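Local coordinates for oligopeptide ABC transporter, periplasmic oligopeptide-binding protein, putative (PDB 5IPW) that probably binds oligopeptides in the periplasm and hands them to an ABC transporter for uptake, at residues Arg440-Thr446 with Trp467-Leu473. Sequence-based numbering, arbitrary orientation.
Sequences RFTITVT and WVEIENL
Arg440 runs out over one face of the Trp467 indole, the part from CD to NH1 lying above the ring. Arg440 CB lies 3.9 Å from Trp467 CB, CG passes above Trp467 CG, and CD rests over the centre of the six-membered ring as a CH-pi contact. Arg440 NE continues past Trp467 CE2, and Arg440 CZ lies 4.1 Å from the centroid of the Trp467 six-membered ring in a cation-pi interaction, the guanidinium tilted 31° to the ring. At the tip the two nitrogens part: NH1 stays over CZ2 and CH2, whereas Arg440 NH2 reaches Glu469 CG at 3.5 Å. With CG anti to the backbone N (chi1 173°) and the chain extended to NE, the arginine can span the ring. Trp467 NE1 donates to Glu469 OE2 at 2.8 Å, helping to hold the indole's rotation, and Tyr430 stacks on the tryptophan. Without the indole, as with an alanine here, the guanidinium would probably lose its aromatic platform and Glu469 OE2 the ring N-H. Alternating residues face the other side, where Val468 CG1 sits over the Phe441 ring and Ile470 CD1 packs 3.6 Å from Ile443 CB, with Trp461 of helix 448-462 against Ile443 and Val468. Between these faces runs a ladder of parallel-strand hydrogen bonds, among them Ile443 N to Glu469 O (2.8 Å). Helix 448-462 links the two neighbouring strands, 467-472 at the sheet's edge, completing a classic beta-alpha-beta crossover within this periplasmic-binding-protein fold.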
loop_
_atom_site.group_PDB
_atom_site.type_symbol
_atom_site.label_atom_id
_atom_site.label_comp_id
_atom_site.label_asym_id
_atom_site.label_seq_id
_atom_site.Cartn_x
_atom_site.Cartn_y
_atom_site.Cartn_z
ATOM N N ARG A 440 -27.423 11.253 -25.296
ATOM C CA ARG A 440 -27.495 11.724 -23.929
ATOM C C ARG A 440 -27.370 10.555 -22.964
ATOM O O ARG A 440 -27.847 9.452 -23.241
ATOM C CB ARG A 440 -28.819 12.456 -23.693
ATOM C CG ARG A 440 -29.081 12.860 -22.245
ATOM C CD ARG A 440 -30.389 13.621 -22.102
ATOM N NE ARG A 440 -30.630 14.045 -20.723
ATOM C CZ ARG A 440 -31.540 14.944 -20.341
ATOM N NH1 ARG A 440 -32.333 15.550 -21.224
ATOM N NH2 ARG A 440 -31.654 15.246 -19.053
ATOM N N PHE A 441 -26.716 10.808 -21.835
ATOM C CA PHE A 441 -26.719 9.871 -20.721
ATOM C C PHE A 441 -26.386 10.595 -19.436
ATOM O O PHE A 441 -25.949 11.743 -19.456
ATOM C CB PHE A 441 -25.761 8.704 -20.957
ATOM C CG PHE A 441 -24.337 9.114 -21.179
ATOM C CD1 PHE A 441 -23.901 9.502 -22.440
ATOM C CD2 PHE A 441 -23.421 9.090 -20.136
ATOM C CE1 PHE A 441 -22.582 9.869 -22.653
ATOM C CE2 PHE A 441 -22.100 9.457 -20.342
ATOM C CZ PHE A 441 -21.681 9.847 -21.602
ATOM N N THR A 442 -26.619 9.917 -18.319
ATOM C CA THR A 442 -26.415 10.493 -16.999
ATOM C C THR A 442 -25.146 9.933 -16.357
ATOM O O THR A 442 -24.930 8.722 -16.336
ATOM C CB THR A 442 -27.628 10.217 -16.090
ATOM O OG1 THR A 442 -28.719 11.054 -16.491
ATOM C CG2 THR A 442 -27.303 10.501 -14.626
ATOM N N ILE A 443 -24.313 10.835 -15.843
ATOM C CA ILE A 443 -23.140 10.455 -15.073
ATOM C C ILE A 443 -23.553 10.361 -13.619
ATOM O O ILE A 443 -24.047 11.330 -13.038
ATOM C CB ILE A 443 -22.000 11.483 -15.207
ATOM C CG1 ILE A 443 -21.535 11.574 -16.663
ATOM C CG2 ILE A 443 -20.827 11.100 -14.309
ATOM C CD1 ILE A 443 -20.618 12.744 -16.943
ATOM N N THR A 444 -23.348 9.183 -13.042
ATOM C CA THR A 444 -23.679 8.933 -11.655
ATOM C C THR A 444 -22.434 9.070 -10.801
ATOM O O THR A 444 -21.423 8.410 -11.059
ATOM C CB THR A 444 -24.224 7.511 -11.473
ATOM O OG1 THR A 444 -25.294 7.294 -12.396
ATOM C CG2 THR A 444 -24.719 7.298 -10.038
ATOM N N VAL A 445 -22.518 9.919 -9.779
ATOM C CA VAL A 445 -21.428 10.092 -8.827
ATOM C C VAL A 445 -21.960 10.031 -7.406
ATOM O O VAL A 445 -23.168 10.034 -7.183
ATOM C CB VAL A 445 -20.698 11.443 -9.023
ATOM C CG1 VAL A 445 -20.332 11.650 -10.481
ATOM C CG2 VAL A 445 -21.549 12.613 -8.540
ATOM N N THR A 446 -21.040 9.976 -6.450
ATOM C CA THR A 446 -21.371 10.191 -5.045
ATOM C C THR A 446 -20.282 11.064 -4.422
ATOM O O THR A 446 -19.097 10.739 -4.490
ATOM C CB THR A 446 -21.567 8.865 -4.281
ATOM O OG1 THR A 446 -21.852 9.137 -2.905
ATOM C CG2 THR A 446 -20.345 7.966 -4.391
ATOM N N TRP A 467 -24.277 14.910 -24.755
ATOM C CA TRP A 467 -25.094 15.508 -23.702
ATOM C C TRP A 467 -24.997 14.674 -22.427
ATOM O O TRP A 467 -25.303 13.484 -22.437
ATOM C CB TRP A 467 -26.556 15.567 -24.156
ATOM C CG TRP A 467 -27.472 16.385 -23.286
ATOM C CD1 TRP A 467 -27.190 16.943 -22.067
ATOM C CD2 TRP A 467 -28.839 16.707 -23.563
ATOM N NE1 TRP A 467 -28.290 17.605 -21.582
ATOM C CE2 TRP A 467 -29.317 17.474 -22.479
ATOM C CE3 TRP A 467 -29.704 16.428 -24.629
ATOM C CZ2 TRP A 467 -30.624 17.965 -22.429
ATOM C CZ3 TRP A 467 -31.003 16.916 -24.577
ATOM C CH2 TRP A 467 -31.451 17.675 -23.485
ATOM N N VAL A 468 -24.573 15.294 -21.329
ATOM C CA VAL A 468 -24.596 14.615 -20.042
ATOM C C VAL A 468 -25.210 15.480 -18.959
ATOM O O VAL A 468 -25.180 16.710 -19.036
ATOM C CB VAL A 468 -23.191 14.153 -19.598
ATOM C CG1 VAL A 468 -22.625 13.146 -20.590
ATOM C CG2 VAL A 468 -22.249 15.338 -19.422
ATOM N N GLU A 469 -25.796 14.806 -17.972
ATOM C CA GLU A 469 -26.211 15.421 -16.718
ATOM C C GLU A 469 -25.526 14.673 -15.585
ATOM O O GLU A 469 -24.998 13.574 -15.778
ATOM C CB GLU A 469 -27.726 15.347 -16.529
ATOM C CG GLU A 469 -28.539 16.022 -17.625
ATOM C CD GLU A 469 -28.289 17.517 -17.740
ATOM O OE1 GLU A 469 -27.827 18.144 -16.760
ATOM O OE2 GLU A 469 -28.569 18.066 -18.826
ATOM N N ILE A 470 -25.548 15.275 -14.403
ATOM C CA ILE A 470 -24.816 14.764 -13.259
ATOM C C ILE A 470 -25.787 14.501 -12.122
ATOM O O ILE A 470 -26.430 15.429 -11.631
ATOM C CB ILE A 470 -23.760 15.789 -12.788
ATOM C CG1 ILE A 470 -22.795 16.157 -13.928
ATOM C CG2 ILE A 470 -22.999 15.273 -11.575
ATOM C CD1 ILE A 470 -22.056 14.990 -14.552
ATOM N N GLU A 471 -25.903 13.241 -11.705
ATOM C CA GLU A 471 -26.682 12.921 -10.513
ATOM C C GLU A 471 -25.736 12.535 -9.382
ATOM O O GLU A 471 -24.834 11.713 -9.552
ATOM C CB GLU A 471 -27.754 11.842 -10.777
ATOM C CG GLU A 471 -27.258 10.434 -11.101
ATOM C CD GLU A 471 -28.394 9.421 -11.280
ATOM O OE1 GLU A 471 -28.098 8.216 -11.414
ATOM O OE2 GLU A 471 -29.581 9.814 -11.281
ATOM N N ASN A 472 -25.939 13.172 -8.237
ATOM C CA ASN A 472 -25.163 12.905 -7.046
ATOM C C ASN A 472 -26.014 12.086 -6.093
ATOM O O ASN A 472 -26.982 12.590 -5.529
ATOM C CB ASN A 472 -24.752 14.221 -6.389
ATOM C CG ASN A 472 -23.902 14.016 -5.147
ATOM O OD1 ASN A 472 -22.987 13.195 -5.138
ATOM N ND2 ASN A 472 -24.203 14.758 -4.091
ATOM N N LEU A 473 -25.660 10.819 -5.920
ATOM C CA LEU A 473 -26.440 9.926 -5.078
ATOM C C LEU A 473 -25.765 9.716 -3.741
ATOM O O LEU A 473 -24.541 9.764 -3.628
ATOM C CB LEU A 473 -26.635 8.568 -5.758
ATOM C CG LEU A 473 -27.085 8.586 -7.223
ATOM C CD1 LEU A 473 -27.255 7.162 -7.735
ATOM C CD2 LEU A 473 -28.370 9.384 -7.392
#